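Local structure of endolysin (Clostridium phage phiCD27, 3QAY) at residues Arg43-Lys48 with Leu175-Asn180. The protein is a phage endolysin that probably cleaves the N-acetylmuramoyl-L-alanine amide bond of clostridial peptidoglycan, using a zinc ion in its catalytic domain. Numbering follows the deposited sequence.
Sequences RKEGHK and LNKNIN. With PO4 (phosphate ion), chain G.
Glu45 and Lys177 form a salt bridge between the turn after helix 27-44 and the tail of the deposited chain that follows helix 152-175. Lys177 NZ donates to Glu45 OE1 at 3.0 Å. The bond uses the anti lone pair of OE1, the one away from OE2. CG of Lys177 sits between its backbone N and carbonyl carbon (chi1 60°), and the chain beyond CG is extended and carries NZ across to Glu45. Glu45 bends at chi2 (-54°), which turns its CD aside from an extended course. OE2 lies 3.6 Å from Ile179 CG2, so one carboxylate oxygen meets the ammonium and the other a methyl group. A water accepts from Lys177 NZ at 3.1 Å; its leg to Glu45 O is very short, and this second link is doubtful.

Next to this bridge, Leu175 packs against both Glu45 and His47. Its CD1 touches Glu45 CG at 3.9 Å. Its CD2 meets the tip of the His47 ring obliquely, with CD2 3.2 Å from NE2, a close approach. ND1 of His47 is hydrogen-bonded to Met2 N, which ties the ring to the N-terminal residues leading into strand 3-8. Ile179 also rests on Lys168 and Val171 of helix 152-175.

Asn176, with positive phi, is the C-prime residue of a Schellman motif that ends this helix and turns the chain into the tail. On the other segment, Arg43 NH2 donates to phosphate O2 at 2.7 Å, near the guanidinium plane. This phosphate probably comes from the crystallisation liquor.

The contact lies at the surface, away from the zinc site. It joins a helix-to-strand turn of the alpha/beta amidase fold to the end of the deposited catalytic-domain chain. Apolar contacts flank a single charged pair, and the nearby ammonium would probably favour an ionised Glu45.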
loop_
_atom_site.group_PDB
_atom_site.type_symbol
_atom_site.label_atom_id
_atom_site.label_comp_id
_atom_site.label_asym_id
_atom_site.label_seq_id
_atom_site.Cartn_x
_atom_site.Cartn_y
_atom_site.Cartn_z
ATOM N N ARG A 43 0.702 -1.977 -15.227
ATOM C CA ARG A 43 0.746 -1.438 -16.586
ATOM C C ARG A 43 0.996 -2.522 -17.629
ATOM O O ARG A 43 0.416 -2.490 -18.720
ATOM C CB ARG A 43 1.803 -0.336 -16.691
ATOM C CG ARG A 43 1.428 0.940 -15.962
ATOM C CD ARG A 43 2.520 1.989 -16.075
ATOM N NE ARG A 43 2.205 3.171 -15.268
ATOM C CZ ARG A 43 3.013 3.741 -14.372
ATOM N NH1 ARG A 43 4.238 3.281 -14.149
ATOM N NH2 ARG A 43 2.592 4.809 -13.701
ATOM N N LYS A 44 1.842 -3.491 -17.283
ATOM C CA LYS A 44 2.110 -4.645 -18.142
ATOM C C LYS A 44 0.825 -5.397 -18.510
ATOM O O LYS A 44 0.719 -5.961 -19.602
ATOM C CB LYS A 44 3.102 -5.598 -17.464
ATOM C CG LYS A 44 3.690 -6.660 -18.394
ATOM C CD LYS A 44 4.848 -7.407 -17.738
ATOM C CE LYS A 44 5.692 -8.161 -18.767
ATOM N NZ LYS A 44 6.896 -8.804 -18.142
ATOM N N GLU A 45 -0.149 -5.393 -17.602
ATOM C CA GLU A 45 -1.442 -6.033 -17.845
ATOM C C GLU A 45 -2.465 -5.087 -18.493
ATOM O O GLU A 45 -3.632 -5.446 -18.633
ATOM C CB GLU A 45 -2.005 -6.602 -16.538
ATOM C CG GLU A 45 -1.030 -7.465 -15.758
ATOM C CD GLU A 45 -0.440 -8.591 -16.585
ATOM O OE1 GLU A 45 -1.218 -9.373 -17.167
ATOM O OE2 GLU A 45 0.806 -8.693 -16.640
ATOM N N GLY A 46 -2.032 -3.885 -18.869
ATOM C CA GLY A 46 -2.848 -2.963 -19.666
ATOM C C GLY A 46 -3.597 -1.893 -18.890
ATOM O O GLY A 46 -4.378 -1.138 -19.472
ATOM N N HIS A 47 -3.364 -1.809 -17.582
ATOM C CA HIS A 47 -4.058 -0.821 -16.753
ATOM C C HIS A 47 -3.264 0.481 -16.693
ATOM O O HIS A 47 -2.056 0.505 -16.944
ATOM C CB HIS A 47 -4.307 -1.387 -15.351
ATOM C CG HIS A 47 -4.979 -2.723 -15.371
ATOM N ND1 HIS A 47 -6.345 -2.868 -15.479
ATOM C CD2 HIS A 47 -4.470 -3.977 -15.347
ATOM C CE1 HIS A 47 -6.652 -4.152 -15.502
ATOM N NE2 HIS A 47 -5.530 -4.847 -15.427
ATOM N N LYS A 48 -3.958 1.573 -16.395
ATOM C CA LYS A 48 -3.310 2.860 -16.246
ATOM C C LYS A 48 -3.156 3.152 -14.760
ATOM O O LYS A 48 -4.073 2.900 -13.972
ATOM C CB LYS A 48 -4.099 3.968 -16.937
ATOM C CG LYS A 48 -3.826 4.070 -18.436
ATOM C CD LYS A 48 -4.604 5.229 -19.068
ATOM C CE LYS A 48 -4.056 6.611 -18.680
ATOM N NZ LYS A 48 -2.686 6.871 -19.206
ATOM N N LEU A 175 -6.284 -8.153 -9.608
ATOM C CA LEU A 175 -6.813 -8.495 -10.922
ATOM C C LEU A 175 -7.522 -9.852 -10.966
ATOM O O LEU A 175 -8.207 -10.158 -11.947
ATOM C CB LEU A 175 -5.695 -8.451 -11.967
ATOM C CG LEU A 175 -5.028 -7.088 -12.171
ATOM C CD1 LEU A 175 -3.956 -7.192 -13.251
ATOM C CD2 LEU A 175 -6.055 -6.002 -12.517
ATOM N N ASN A 176 -7.370 -10.651 -9.910
ATOM C CA ASN A 176 -7.983 -11.988 -9.830
ATOM C C ASN A 176 -7.575 -12.875 -10.999
ATOM O O ASN A 176 -8.410 -13.482 -11.663
ATOM C CB ASN A 176 -9.516 -11.903 -9.728
ATOM C CG ASN A 176 -10.157 -13.212 -9.240
ATOM O OD1 ASN A 176 -9.470 -14.152 -8.847
ATOM N ND2 ASN A 176 -11.481 -13.264 -9.264
ATOM N N LYS A 177 -6.278 -12.936 -11.247
ATOM C CA LYS A 177 -5.736 -13.836 -12.251
ATOM C C LYS A 177 -4.285 -14.127 -11.939
ATOM O O LYS A 177 -3.681 -13.477 -11.084
ATOM C CB LYS A 177 -5.876 -13.246 -13.659
ATOM C CG LYS A 177 -5.164 -11.919 -13.882
ATOM C CD LYS A 177 -5.229 -11.506 -15.349
ATOM C CE LYS A 177 -4.174 -10.455 -15.679
ATOM N NZ LYS A 177 -4.101 -10.159 -17.137
ATOM N N ASN A 178 -3.740 -15.124 -12.627
ATOM C CA ASN A 178 -2.342 -15.477 -12.492
ATOM C C ASN A 178 -1.568 -14.862 -13.646
ATOM O O ASN A 178 -1.970 -14.979 -14.804
ATOM C CB ASN A 178 -2.179 -16.999 -12.442
ATOM C CG ASN A 178 -2.578 -17.577 -11.094
ATOM O OD1 ASN A 178 -2.038 -17.189 -10.060
ATOM N ND2 ASN A 178 -3.536 -18.491 -11.099
ATOM N N ILE A 179 -0.480 -14.173 -13.321
ATOM C CA ILE A 179 0.307 -13.460 -14.319
ATOM C C ILE A 179 1.413 -14.356 -14.853
ATOM O O ILE A 179 1.574 -14.487 -16.067
ATOM C CB ILE A 179 0.930 -12.175 -13.739
ATOM C CG1 ILE A 179 -0.165 -11.171 -13.381
ATOM C CG2 ILE A 179 1.901 -11.550 -14.743
ATOM C CD1 ILE A 179 0.351 -9.959 -12.648
ATOM N N ASN A 180 2.156 -14.979 -13.943
ATOM C CA ASN A 180 3.320 -15.785 -14.295
ATOM C C ASN A 180 3.788 -15.528 -15.730
ATOM O O ASN A 180 3.490 -16.276 -16.668
ATOM C CB ASN A 180 3.028 -17.277 -14.068
ATOM C CG ASN A 180 4.292 -18.116 -13.963
ATOM O OD1 ASN A 180 5.412 -17.602 -14.041
ATOM N ND2 ASN A 180 4.116 -19.417 -13.783
ATOM O OXT ASN A 180 4.469 -14.527 -15.970
HETATM P P PO4 G . 3.463 7.899 -12.290
HETATM O O1 PO4 G . 4.540 8.784 -11.718
HETATM O O2 PO4 G . 3.740 6.478 -11.861
HETATM O O3 PO4 G . 2.109 8.363 -11.813
HETATM O O4 PO4 G . 3.468 7.981 -13.798
HETATM O O HOH W 1 -4.708 -7.695 -18.858
#